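Local coordinates for protein blue-light-activated histidine kinase 2 (Erythrobacter litoralis HTCC2594, PDB 4R38) that senses blue light through a flavin-binding LOV domain, the part in this structure, and acts as a histidine kinase involved in light-increased virulence, at residues 33-38 with 60-65; 26-31 with 117-122; 72-77 with 89-94; 104-109 with 121-126. All blocks are in the same frame, centred on the assembly; numbering follows the deposited sequence.

Contact 1: 33-38 with 60-65. With RBF (riboflavin), chain E.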
# COMPACT_ATOMS: atom_id res chain seq x y z
N GLN A 33 11.52 -9.25 -1.17
CA GLN A 33 12.61 -8.37 -1.63
C GLN A 33 12.90 -7.26 -0.65
O GLN A 33 12.02 -6.80 0.08
CB GLN A 33 12.29 -7.73 -2.98
CG GLN A 33 12.33 -8.70 -4.15
CD GLN A 33 12.15 -8.00 -5.48
OE1 GLN A 33 12.88 -7.07 -5.81
NE2 GLN A 33 11.17 -8.45 -6.25
N ASP A 34 14.14 -6.79 -0.64
CA ASP A 34 14.52 -5.73 0.26
C ASP A 34 13.58 -4.51 0.17
O ASP A 34 13.39 -3.92 -0.89
CB ASP A 34 15.95 -5.31 -0.03
CG ASP A 34 16.45 -4.30 0.96
OD1 ASP A 34 16.92 -4.72 2.03
OD2 ASP A 34 16.34 -3.10 0.66
N ASP A 35 13.02 -4.16 1.32
CA ASP A 35 12.14 -2.99 1.50
C ASP A 35 10.77 -3.16 0.86
O ASP A 35 10.06 -2.17 0.66
CB ASP A 35 12.78 -1.69 1.02
CG ASP A 35 12.26 -0.45 1.79
OD1 ASP A 35 11.84 -0.61 2.96
OD2 ASP A 35 12.24 0.67 1.24
N GLU A 36 10.40 -4.40 0.55
CA GLU A 36 9.02 -4.73 0.13
C GLU A 36 8.50 -3.82 -0.99
O GLU A 36 7.49 -3.13 -0.82
CB GLU A 36 8.08 -4.60 1.32
CG GLU A 36 8.43 -5.47 2.48
CD GLU A 36 9.45 -4.83 3.39
OE1 GLU A 36 9.30 -3.61 3.70
OE2 GLU A 36 10.40 -5.54 3.78
N PRO A 37 9.21 -3.80 -2.13
CA PRO A 37 8.88 -2.93 -3.26
C PRO A 37 7.57 -3.29 -3.90
O PRO A 37 7.25 -4.47 -4.02
CB PRO A 37 9.99 -3.22 -4.26
CG PRO A 37 10.35 -4.63 -3.96
CD PRO A 37 10.35 -4.66 -2.45
N LEU A 38 6.86 -2.28 -4.37
CA LEU A 38 5.73 -2.51 -5.26
C LEU A 38 6.21 -3.13 -6.57
O LEU A 38 7.21 -2.70 -7.13
CB LEU A 38 5.06 -1.19 -5.60
CG LEU A 38 4.26 -0.57 -4.46
CD1 LEU A 38 3.85 0.85 -4.83
CD2 LEU A 38 3.07 -1.40 -4.09
N ASN A 60 8.97 0.96 -1.95
CA ASN A 60 8.00 0.69 -0.88
C ASN A 60 6.89 1.74 -0.86
O ASN A 60 7.16 2.93 -0.98
CB ASN A 60 8.70 0.69 0.47
CG ASN A 60 7.81 0.24 1.59
OD1 ASN A 60 6.94 0.98 2.07
ND2 ASN A 60 8.03 -0.98 2.05
N CYS A 61 5.64 1.30 -0.71
CA CYS A 61 4.50 2.21 -0.78
C CYS A 61 4.50 3.35 0.25
O CYS A 61 3.65 4.24 0.18
CB CYS A 61 3.19 1.43 -0.64
SG CYS A 61 1.80 2.18 -1.56
N ARG A 62 5.44 3.35 1.21
CA ARG A 62 5.41 4.37 2.25
C ARG A 62 5.77 5.77 1.75
O ARG A 62 5.70 6.72 2.51
CB ARG A 62 6.31 4.04 3.45
CG ARG A 62 7.80 4.06 3.17
CD ARG A 62 8.60 3.82 4.45
NE ARG A 62 8.33 2.51 5.08
CZ ARG A 62 8.99 1.39 4.80
NH1 ARG A 62 9.96 1.38 3.89
NH2 ARG A 62 8.66 0.26 5.41
N PHE A 63 6.15 5.91 0.48
CA PHE A 63 6.37 7.25 -0.08
C PHE A 63 5.06 8.07 -0.02
O PHE A 63 5.07 9.28 -0.18
CB PHE A 63 6.88 7.17 -1.53
CG PHE A 63 5.94 6.46 -2.46
CD1 PHE A 63 4.87 7.14 -3.04
CD2 PHE A 63 6.10 5.12 -2.74
CE1 PHE A 63 4.01 6.50 -3.88
CE2 PHE A 63 5.22 4.47 -3.59
CZ PHE A 63 4.17 5.16 -4.15
N LEU A 64 3.94 7.38 0.21
CA LEU A 64 2.65 8.07 0.36
C LEU A 64 2.44 8.66 1.74
O LEU A 64 1.52 9.46 1.94
CB LEU A 64 1.50 7.08 0.07
CG LEU A 64 1.31 6.61 -1.36
CD1 LEU A 64 0.19 5.58 -1.40
CD2 LEU A 64 1.02 7.82 -2.27
N GLN A 65 3.28 8.28 2.69
CA GLN A 65 3.15 8.73 4.07
C GLN A 65 3.87 10.05 4.30
O GLN A 65 4.66 10.52 3.48
CB GLN A 65 3.68 7.66 5.04
CG GLN A 65 2.83 6.40 5.05
CD GLN A 65 3.51 5.19 5.64
OE1 GLN A 65 4.54 5.28 6.35
NE2 GLN A 65 2.93 4.02 5.37
N1 RBF E . 1.09 2.36 3.11
C2 RBF E . 0.50 3.55 2.84
O2 RBF E . 0.77 4.53 3.52
N3 RBF E . -0.40 3.65 1.82
C4 RBF E . -0.67 2.61 1.00
O4 RBF E . -1.49 2.72 0.06
C4A RBF E . -0.02 1.37 1.20
N5 RBF E . -0.19 0.29 0.39
C5A RBF E . 0.46 -0.86 0.62
C6 RBF E . 0.28 -2.01 -0.20
C7 RBF E . 0.97 -3.20 0.03
C7M RBF E . 0.69 -4.38 -0.93
C8 RBF E . 1.85 -3.28 1.11
C8M RBF E . 2.64 -4.53 1.48
C9 RBF E . 2.02 -2.19 1.92
C9A RBF E . 1.34 -0.96 1.71
N10 RBF E . 1.58 0.13 2.54
C10 RBF E . 0.90 1.31 2.30
C1' RBF E . 2.43 0.06 3.74
C2' RBF E . 3.89 0.47 3.59
O2' RBF E . 4.33 0.01 2.38
C3' RBF E . 4.69 -0.15 4.73
O3' RBF E . 4.67 -1.54 4.63
C4' RBF E . 4.13 0.24 6.09
O4' RBF E . 4.15 1.64 6.27
C5' RBF E . 4.93 -0.41 7.21
O5' RBF E . 6.29 -0.03 7.13
O HOH W 1 10.61 -1.82 4.81
O HOH W 2 11.79 1.42 -1.48
O HOH W 3 11.03 3.34 1.94
O HOH W 4 5.24 -1.57 -0.13
O HOH W 5 7.11 -2.52 4.70

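Contact 2: 26-31 with 117-122. With RBF (riboflavin), chain E.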
# COMPACT_ATOMS: atom_id res chain seq x y z
N LEU A 26 -5.44 -0.91 -6.69
CA LEU A 26 -4.87 -2.18 -6.27
C LEU A 26 -3.36 -2.14 -6.46
O LEU A 26 -2.87 -1.55 -7.43
CB LEU A 26 -5.49 -3.32 -7.07
CG LEU A 26 -5.09 -4.74 -6.65
CD1 LEU A 26 -6.28 -5.68 -6.72
CD2 LEU A 26 -3.94 -5.24 -7.50
N THR A 27 -2.65 -2.76 -5.52
CA THR A 27 -1.20 -2.80 -5.51
C THR A 27 -0.75 -4.19 -5.10
O THR A 27 -1.45 -4.88 -4.36
CB THR A 27 -0.61 -1.82 -4.49
OG1 THR A 27 -1.08 -2.17 -3.18
CG2 THR A 27 -1.01 -0.38 -4.81
N ILE A 28 0.40 -4.63 -5.60
CA ILE A 28 0.96 -5.91 -5.18
C ILE A 28 2.42 -5.61 -4.88
O ILE A 28 3.05 -4.89 -5.64
CB ILE A 28 0.89 -6.97 -6.29
CG1 ILE A 28 -0.58 -7.29 -6.67
CG2 ILE A 28 1.60 -8.27 -5.88
CD1 ILE A 28 -0.71 -8.10 -7.92
N ALA A 29 2.92 -6.15 -3.76
CA ALA A 29 4.31 -5.96 -3.35
C ALA A 29 4.99 -7.30 -3.22
O ALA A 29 4.36 -8.26 -2.83
CB ALA A 29 4.37 -5.25 -2.02
N ASP A 30 6.29 -7.36 -3.53
CA ASP A 30 7.06 -8.57 -3.31
C ASP A 30 7.76 -8.36 -1.97
O ASP A 30 8.77 -7.66 -1.88
CB ASP A 30 8.07 -8.76 -4.45
CG ASP A 30 8.85 -10.08 -4.33
OD1 ASP A 30 8.99 -10.57 -3.18
OD2 ASP A 30 9.30 -10.64 -5.37
N ILE A 31 7.17 -8.91 -0.91
CA ILE A 31 7.67 -8.65 0.45
C ILE A 31 8.87 -9.52 0.82
O ILE A 31 9.38 -9.42 1.93
CB ILE A 31 6.56 -8.76 1.54
CG1 ILE A 31 6.02 -10.18 1.66
CG2 ILE A 31 5.43 -7.74 1.25
CD1 ILE A 31 5.28 -10.44 2.95
N CYS A 117 5.15 -17.02 1.78
CA CYS A 117 4.46 -15.72 1.79
C CYS A 117 5.21 -14.58 1.11
O CYS A 117 5.61 -13.60 1.74
CB CYS A 117 4.11 -15.33 3.22
SG CYS A 117 3.15 -13.79 3.33
N ARG A 118 5.36 -14.70 -0.20
CA ARG A 118 6.20 -13.79 -0.95
C ARG A 118 5.50 -12.50 -1.36
O ARG A 118 6.12 -11.46 -1.44
CB ARG A 118 6.69 -14.51 -2.20
CG ARG A 118 7.42 -13.64 -3.16
CD ARG A 118 8.18 -14.47 -4.19
NE ARG A 118 9.17 -13.59 -4.76
CZ ARG A 118 10.48 -13.73 -4.64
NH1 ARG A 118 11.02 -14.81 -4.06
NH2 ARG A 118 11.25 -12.81 -5.19
N TYR A 119 4.21 -12.59 -1.66
CA TYR A 119 3.50 -11.45 -2.21
C TYR A 119 2.37 -10.98 -1.30
O TYR A 119 1.67 -11.79 -0.70
CB TYR A 119 2.90 -11.82 -3.56
CG TYR A 119 3.92 -12.25 -4.61
CD1 TYR A 119 4.66 -11.30 -5.33
CD2 TYR A 119 4.16 -13.58 -4.85
CE1 TYR A 119 5.58 -11.71 -6.30
CE2 TYR A 119 5.06 -13.99 -5.80
CZ TYR A 119 5.79 -13.05 -6.51
OH TYR A 119 6.70 -13.48 -7.46
N PHE A 120 2.18 -9.67 -1.28
CA PHE A 120 1.10 -9.06 -0.53
C PHE A 120 0.32 -8.26 -1.54
O PHE A 120 0.90 -7.63 -2.42
CB PHE A 120 1.65 -8.15 0.56
CG PHE A 120 1.38 -8.64 1.97
CD1 PHE A 120 0.67 -7.86 2.86
CD2 PHE A 120 1.86 -9.86 2.39
CE1 PHE A 120 0.42 -8.32 4.14
CE2 PHE A 120 1.61 -10.32 3.68
CZ PHE A 120 0.90 -9.54 4.54
N VAL A 121 -1.00 -8.27 -1.39
CA VAL A 121 -1.88 -7.45 -2.20
C VAL A 121 -2.63 -6.52 -1.28
O VAL A 121 -2.94 -6.89 -0.14
CB VAL A 121 -2.91 -8.32 -3.02
CG1 VAL A 121 -3.81 -9.15 -2.11
CG2 VAL A 121 -3.76 -7.44 -3.94
N GLY A 122 -2.89 -5.31 -1.77
CA GLY A 122 -3.60 -4.30 -1.02
C GLY A 122 -4.56 -3.52 -1.92
O GLY A 122 -4.27 -3.32 -3.11
N1 RBF E . 1.09 2.36 3.11
C2 RBF E . 0.50 3.55 2.84
O2 RBF E . 0.77 4.53 3.52
N3 RBF E . -0.40 3.65 1.82
C4 RBF E . -0.67 2.61 1.00
O4 RBF E . -1.49 2.72 0.06
C4A RBF E . -0.02 1.37 1.20
N5 RBF E . -0.19 0.29 0.39
C5A RBF E . 0.46 -0.86 0.62
C6 RBF E . 0.28 -2.01 -0.20
C7 RBF E . 0.97 -3.20 0.03
C7M RBF E . 0.69 -4.38 -0.93
C8 RBF E . 1.85 -3.28 1.11
C8M RBF E . 2.64 -4.53 1.48
C9 RBF E . 2.02 -2.19 1.92
C9A RBF E . 1.34 -0.96 1.71
N10 RBF E . 1.58 0.13 2.54
C10 RBF E . 0.90 1.31 2.30
C1' RBF E . 2.43 0.06 3.74
C2' RBF E . 3.89 0.47 3.59
O2' RBF E . 4.33 0.01 2.38
C3' RBF E . 4.69 -0.15 4.73
O3' RBF E . 4.67 -1.54 4.63
C4' RBF E . 4.13 0.24 6.09
O4' RBF E . 4.15 1.64 6.27
C5' RBF E . 4.93 -0.41 7.21
O5' RBF E . 6.29 -0.03 7.13

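Contact 3: 72-77 with 89-94. With RBF (riboflavin), chain E.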
# COMPACT_ATOMS: atom_id res chain seq x y z
N GLY A 72 1.48 4.41 15.24
CA GLY A 72 0.79 3.21 15.68
C GLY A 72 0.21 2.41 14.52
O GLY A 72 0.36 1.18 14.44
N ALA A 73 -0.44 3.12 13.60
CA ALA A 73 -1.03 2.51 12.42
C ALA A 73 0.07 1.94 11.52
O ALA A 73 -0.07 0.85 11.00
CB ALA A 73 -1.85 3.52 11.66
N VAL A 74 1.17 2.67 11.36
CA VAL A 74 2.25 2.17 10.53
C VAL A 74 2.78 0.87 11.13
O VAL A 74 3.02 -0.09 10.40
CB VAL A 74 3.41 3.23 10.40
CG1 VAL A 74 4.65 2.61 9.79
CG2 VAL A 74 2.93 4.40 9.53
N GLU A 75 2.94 0.82 12.45
CA GLU A 75 3.45 -0.41 13.07
C GLU A 75 2.46 -1.59 12.99
O GLU A 75 2.88 -2.74 12.86
CB GLU A 75 3.93 -0.14 14.51
CG GLU A 75 4.33 -1.38 15.31
CD GLU A 75 5.27 -2.35 14.56
OE1 GLU A 75 6.03 -1.95 13.63
OE2 GLU A 75 5.25 -3.54 14.93
N ARG A 76 1.16 -1.32 13.02
CA ARG A 76 0.19 -2.40 12.79
C ARG A 76 0.35 -3.03 11.39
O ARG A 76 0.31 -4.25 11.23
CB ARG A 76 -1.22 -1.88 13.06
CG ARG A 76 -1.44 -1.67 14.55
CD ARG A 76 -2.89 -1.45 14.95
NE ARG A 76 -3.44 -0.22 14.38
CZ ARG A 76 -3.35 0.98 14.93
NH1 ARG A 76 -2.71 1.17 16.08
NH2 ARG A 76 -3.89 2.02 14.31
N LEU A 77 0.53 -2.18 10.39
CA LEU A 77 0.83 -2.60 9.06
C LEU A 77 2.12 -3.40 8.97
O LEU A 77 2.15 -4.46 8.38
CB LEU A 77 0.91 -1.40 8.12
CG LEU A 77 -0.37 -0.57 7.89
CD1 LEU A 77 -0.10 0.57 6.90
CD2 LEU A 77 -1.51 -1.39 7.42
N GLU A 89 -6.39 -0.79 7.95
CA GLU A 89 -6.06 0.44 8.67
C GLU A 89 -6.44 1.65 7.83
O GLU A 89 -6.28 1.63 6.61
CB GLU A 89 -4.55 0.55 8.95
CG GLU A 89 -3.98 -0.44 9.95
CD GLU A 89 -4.44 -0.18 11.37
OE1 GLU A 89 -4.71 1.00 11.72
OE2 GLU A 89 -4.53 -1.17 12.13
N THR A 90 -6.91 2.71 8.48
CA THR A 90 -7.07 4.00 7.82
C THR A 90 -5.88 4.90 8.17
O THR A 90 -5.66 5.21 9.33
CB THR A 90 -8.38 4.65 8.24
OG1 THR A 90 -9.46 3.75 7.94
CG2 THR A 90 -8.60 5.97 7.50
N ILE A 91 -5.13 5.30 7.15
CA ILE A 91 -3.83 5.95 7.35
C ILE A 91 -3.78 7.26 6.53
O ILE A 91 -4.34 7.35 5.43
CB ILE A 91 -2.70 4.98 6.95
CG1 ILE A 91 -1.34 5.47 7.42
CG2 ILE A 91 -2.74 4.69 5.43
CD1 ILE A 91 -0.23 4.44 7.25
N TYR A 92 -3.15 8.28 7.07
CA TYR A 92 -3.02 9.55 6.36
C TYR A 92 -1.90 9.51 5.34
O TYR A 92 -0.75 9.20 5.66
CB TYR A 92 -2.79 10.70 7.35
CG TYR A 92 -3.15 12.06 6.79
CD1 TYR A 92 -4.47 12.49 6.78
CD2 TYR A 92 -2.18 12.91 6.26
CE1 TYR A 92 -4.82 13.74 6.28
CE2 TYR A 92 -2.53 14.16 5.73
CZ TYR A 92 -3.84 14.57 5.76
OH TYR A 92 -4.19 15.80 5.25
N ASN A 93 -2.24 9.83 4.11
CA ASN A 93 -1.33 9.74 2.99
C ASN A 93 -1.35 11.08 2.27
O ASN A 93 -2.20 11.94 2.57
CB ASN A 93 -1.73 8.65 2.00
CG ASN A 93 -1.24 7.22 2.37
OD1 ASN A 93 -1.51 6.29 1.63
ND2 ASN A 93 -0.52 7.07 3.50
N TYR A 94 -0.45 11.23 1.31
CA TYR A 94 -0.29 12.47 0.58
C TYR A 94 -0.19 12.14 -0.90
O TYR A 94 0.56 11.25 -1.29
CB TYR A 94 0.99 13.18 1.03
CG TYR A 94 0.98 13.60 2.49
CD1 TYR A 94 0.62 14.89 2.85
CD2 TYR A 94 1.29 12.70 3.51
CE1 TYR A 94 0.61 15.30 4.20
CE2 TYR A 94 1.28 13.08 4.84
CZ TYR A 94 0.93 14.39 5.18
OH TYR A 94 0.91 14.77 6.50
N1 RBF E . 1.09 2.36 3.11
C2 RBF E . 0.50 3.55 2.84
O2 RBF E . 0.77 4.53 3.52
N3 RBF E . -0.40 3.65 1.82
C4 RBF E . -0.67 2.61 1.00
O4 RBF E . -1.49 2.72 0.06
C4A RBF E . -0.02 1.37 1.20
N5 RBF E . -0.19 0.29 0.39
C5A RBF E . 0.46 -0.86 0.62
C6 RBF E . 0.28 -2.01 -0.20
C7 RBF E . 0.97 -3.20 0.03
C7M RBF E . 0.69 -4.38 -0.93
C8 RBF E . 1.85 -3.28 1.11
C8M RBF E . 2.64 -4.53 1.48
C9 RBF E . 2.02 -2.19 1.92
C9A RBF E . 1.34 -0.96 1.71
N10 RBF E . 1.58 0.13 2.54
C10 RBF E . 0.90 1.31 2.30
C1' RBF E . 2.43 0.06 3.74
C2' RBF E . 3.89 0.47 3.59
O2' RBF E . 4.33 0.01 2.38
C3' RBF E . 4.69 -0.15 4.73
O3' RBF E . 4.67 -1.54 4.63
C4' RBF E . 4.13 0.24 6.09
O4' RBF E . 4.15 1.64 6.27
C5' RBF E . 4.93 -0.41 7.21
O5' RBF E . 6.29 -0.03 7.13

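Contact 4: 104-109 with 121-126. With RBF (riboflavin), chain E.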
# COMPACT_ATOMS: atom_id res chain seq x y z
N HIS A 104 -8.03 4.27 3.32
CA HIS A 104 -8.47 3.05 3.98
C HIS A 104 -7.84 1.91 3.22
O HIS A 104 -8.25 1.57 2.12
CB HIS A 104 -9.99 2.94 3.96
CG HIS A 104 -10.53 1.81 4.79
ND1 HIS A 104 -11.51 1.99 5.74
CD2 HIS A 104 -10.23 0.49 4.79
CE1 HIS A 104 -11.78 0.83 6.31
NE2 HIS A 104 -11.02 -0.10 5.75
N LEU A 105 -6.82 1.33 3.83
CA LEU A 105 -6.02 0.29 3.21
C LEU A 105 -6.45 -1.07 3.75
O LEU A 105 -6.62 -1.24 4.96
CB LEU A 105 -4.55 0.56 3.53
CG LEU A 105 -3.47 -0.42 3.08
CD1 LEU A 105 -3.31 -0.50 1.57
CD2 LEU A 105 -2.14 -0.01 3.73
N LEU A 106 -6.67 -2.02 2.86
CA LEU A 106 -6.90 -3.41 3.22
C LEU A 106 -5.87 -4.23 2.50
O LEU A 106 -5.80 -4.18 1.27
CB LEU A 106 -8.28 -3.91 2.78
CG LEU A 106 -9.46 -3.21 3.41
CD1 LEU A 106 -9.83 -1.99 2.60
CD2 LEU A 106 -10.62 -4.18 3.47
N MET A 107 -5.08 -5.00 3.22
CA MET A 107 -4.09 -5.79 2.54
C MET A 107 -3.83 -7.10 3.25
O MET A 107 -4.31 -7.34 4.35
CB MET A 107 -2.80 -4.98 2.38
CG MET A 107 -2.10 -4.77 3.68
SD MET A 107 -0.50 -3.95 3.54
CE MET A 107 0.14 -4.11 5.21
N GLY A 108 -3.11 -7.97 2.57
CA GLY A 108 -2.79 -9.27 3.09
C GLY A 108 -2.08 -10.12 2.05
O GLY A 108 -1.81 -9.67 0.94
N PRO A 109 -1.77 -11.36 2.42
CA PRO A 109 -1.10 -12.28 1.52
C PRO A 109 -1.91 -12.46 0.24
O PRO A 109 -3.14 -12.63 0.29
CB PRO A 109 -1.08 -13.59 2.30
CG PRO A 109 -1.18 -13.18 3.72
CD PRO A 109 -2.06 -11.97 3.73
N VAL A 121 -1.00 -8.27 -1.39
CA VAL A 121 -1.88 -7.45 -2.20
C VAL A 121 -2.63 -6.52 -1.28
O VAL A 121 -2.94 -6.89 -0.14
CB VAL A 121 -2.91 -8.32 -3.02
CG1 VAL A 121 -3.81 -9.15 -2.11
CG2 VAL A 121 -3.76 -7.44 -3.94
N GLY A 122 -2.89 -5.31 -1.77
CA GLY A 122 -3.60 -4.30 -1.02
C GLY A 122 -4.56 -3.52 -1.92
O GLY A 122 -4.27 -3.32 -3.11
N ILE A 123 -5.71 -3.13 -1.38
CA ILE A 123 -6.54 -2.14 -2.05
C ILE A 123 -6.58 -0.90 -1.20
O ILE A 123 -6.43 -0.96 0.04
CB ILE A 123 -7.97 -2.63 -2.34
CG1 ILE A 123 -8.68 -3.00 -1.05
CG2 ILE A 123 -7.91 -3.79 -3.32
CD1 ILE A 123 -10.14 -3.33 -1.25
N GLN A 124 -6.72 0.24 -1.87
CA GLN A 124 -6.77 1.54 -1.25
C GLN A 124 -8.07 2.20 -1.61
O GLN A 124 -8.44 2.27 -2.79
CB GLN A 124 -5.66 2.43 -1.76
CG GLN A 124 -4.30 1.94 -1.41
CD GLN A 124 -3.75 0.88 -2.32
OE1 GLN A 124 -4.23 0.66 -3.43
NE2 GLN A 124 -2.70 0.20 -1.85
N VAL A 125 -8.74 2.71 -0.59
CA VAL A 125 -9.97 3.46 -0.77
C VAL A 125 -9.78 4.87 -0.21
O VAL A 125 -9.48 5.05 0.98
CB VAL A 125 -11.14 2.81 -0.02
CG1 VAL A 125 -12.43 3.61 -0.24
CG2 VAL A 125 -11.32 1.37 -0.46
N ASP A 126 -9.93 5.85 -1.08
CA ASP A 126 -9.82 7.26 -0.72
C ASP A 126 -11.03 7.70 0.11
O ASP A 126 -12.16 7.74 -0.40
CB ASP A 126 -9.76 8.06 -2.03
CG ASP A 126 -9.39 9.51 -1.84
OD1 ASP A 126 -9.50 10.06 -0.71
OD2 ASP A 126 -9.00 10.12 -2.86
N1 RBF E . 1.09 2.36 3.11
C2 RBF E . 0.50 3.55 2.84
O2 RBF E . 0.77 4.53 3.52
N3 RBF E . -0.40 3.65 1.82
C4 RBF E . -0.67 2.61 1.00
O4 RBF E . -1.49 2.72 0.06
C4A RBF E . -0.02 1.37 1.20
N5 RBF E . -0.19 0.29 0.39
C5A RBF E . 0.46 -0.86 0.62
C6 RBF E . 0.28 -2.01 -0.20
C7 RBF E . 0.97 -3.20 0.03
C7M RBF E . 0.69 -4.38 -0.93
C8 RBF E . 1.85 -3.28 1.11
C8M RBF E . 2.64 -4.53 1.48
C9 RBF E . 2.02 -2.19 1.92
C9A RBF E . 1.34 -0.96 1.71
N10 RBF E . 1.58 0.13 2.54
C10 RBF E . 0.90 1.31 2.30
C1' RBF E . 2.43 0.06 3.74
C2' RBF E . 3.89 0.47 3.59
O2' RBF E . 4.33 0.01 2.38
C3' RBF E . 4.69 -0.15 4.73
O3' RBF E . 4.67 -1.54 4.63
C4' RBF E . 4.13 0.24 6.09
O4' RBF E . 4.15 1.64 6.27
C5' RBF E . 4.93 -0.41 7.21
O5' RBF E . 6.29 -0.03 7.13

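Contact 1: 33-38 with 60-65
The flavin-binding cysteine loop of this LOV domain meets the turn after the first strand here, with D35 and E36 facing N60 and R62. N60 works with both ends of its amide. Its ND2 gives a nearly straight bond to D35 O (2.7 Å), approaching from above that carbonyl plane, while OD1 takes the backbone N of R62 in an Asx turn. The same OD1 accepts from the ribityl O2' of riboflavin (2.8 Å) and lies over the centre of the R62 guanidinium.

The guanidinium uses its edge. R62 NH1 makes a salt bridge to the syn side of D35 OD1 (2.9 Å), and NH2 bonds to RBF O5' (2.9 Å). A bend about CG-CD (chi3 61°) brings NE round. Water 1 joins D35 OD1, E36 OE1 and R62 NH2, and water 5 joins E36 OE1 and N60 ND2 to the flavin chain, so the two carboxylates and the ribityl chain share one polar network. Apart from this network, L38 CD1 touches C61 SG and the edge of the F63 ring.

C61 SG stands 3.4 Å from RBF C4A, the carbon to which this cysteine can attach, though no bond is present in this model. Q65 NE2 reaches RBF O4' (2.8 Å) and O2. Running from G58 to Q65, the sequence is the GXNCRFLQ signature of LOV domains.

Contact 2: 26-31 with 117-122
D30 OD2 is gripped by two nitrogens of R118, NE at 3.0 Å and NH2 at 2.9 Å. It is a side-on salt bridge to one oxygen, with the carboxylate and guanidinium planes 70° apart. Q33 NE2 also bonds to that oxygen, and S32 OG is hydrogen-bonded to D30 OD1, so both carboxylate oxygens are engaged. D30 CG lies anti to the backbone N (chi1 -176°), and the R118 chain runs extended from CG to NE to meet it. R118 CG also rests on one face of its neighbour Y119.

Next to this bridge the backbones pair as antiparallel strands. A29 N bonds to F120 O (2.8 Å) and F120 N returns to A29 O; T27 and G122 form the next hydrogen-bonded pair. T27 OG1 makes a weak further bond to G122 O (3.4 Å). I28 with V121, and D30 with Y119, send their side chains to the sheet face away from the flavin.

On the other face I31 CD1 comes up to F120 CD2 (3.5 Å) and near C117 SG, which is in disulfide with C84. A29 CB and the side-chain-less G122 border RBF C7M, the alanine carbon at 3.9 Å.

Strand 25-30 is paired with strand 38-41 along one edge and strand 119-128 along the other, while I81 of helix 71-82 covers I31 and F120.

Contact 3: 72-77 with 89-94
A73 is the first residue of 72-77 to touch the strand: its CB points to the strand and lies 3.8 Å from E89 OE1. On V74 the two methyls divide the work. CG2 touches I91 CD1 (3.9 Å), and CG1 turns to the ribityl end of riboflavin near RBF O4'.

R76 makes the polar link, its guanidinium gripping E89 side-on with one nitrogen for each oxygen. NE bonds to OE2 of E89 (2.7 Å) from above the carboxylate plane, and NH2 bonds to OE1 of E89 (2.9 Å) on its syn side. Both oxygens lie near the guanidinium plane, although the two flat groups are 46° apart. The chain bends about CG-CD (chi3 -64°), which places NE. G72 O and the A73 CA lie against one guanidinium face.

L77 closes the run: CD2 slides past E89 CG (3.7 Å) and CD1 meets I91 CD1. Further up the strand N93 reads the flavin, OD1 accepting from RBF N3 (2.9 Å) and ND2 giving to RBF O2 (2.8 Å); N103 ND2 also bonds to OD1. A connector helix laid across the edge strand of the sheet, with an asparagine from that strand on the pyrimidine ring, is the PAS fold as LOV flavin domains use it.

Contact 4: 104-109 with 121-126
Q124 starts from CB on the flavin-facing side of the sheet, next to L105 of the paired strand. CG sits anti to its own carbonyl carbon (chi1 -65°) and comes within 3.3 Å of RBF O4, with L105 CD1 also near. The chain then bends about CB-CG (chi2 82°), placing CD close to the same flavin oxygen. At the tip NE2 makes weak bonds to RBF N5 and O4, each 3.4 Å, and a further bond to T27 OG1, while OE1 is held by S25 OG. The amide is therefore anchored from both ends.

L105 covers the flavin from the face opposite C61. Its CD1 lies 3.4 Å from RBF N5 and also approaches I123 O, and CD2 sits over RBF C4A. M107 extends the same cover: beyond CG the chain runs straight, and SD rests 3.4 Å from RBF C8. G122, with no side chain, lets M107 CB come close to its CA (3.6 Å).

The backbones are paired by hydrogen bonds in both directions at H104 with V125, L106 with I123 and G108 with V121, the last including V121 N to G108 O at 2.8 Å. On the face away from the flavin L106 CD1 meets I123 CG1 (4.0 Å), and H104 NE2 bonds to E88.

This is the long central hairpin of the PAS sheet, carrying the glutamine that in LOV relatives probably turns its amide when the cysteine adduct forms and N5 gains a proton.

Overall arrangement
All four contacts reach the same riboflavin. Contact 1 covers it with the cysteine loop and binds the ribityl chain; contact 4 lies against the other face with L105 and M107, the two never touching and their centres about 14 Å apart. Contacts 2 and 4 share V121 and G122 on strand 119-128, and T27 OG1 meets Q124 NE2 (3.2 Å) between them. Contact 3 joins the sheet through E89 O and L105 N of contact 4 and reaches contact 1 through L64 O and Y94 N (2.7 Å). Contacts 2 and 3, about 17 Å apart between centres, flank opposite ends of the flavin, dimethylbenzene and pyrimidine.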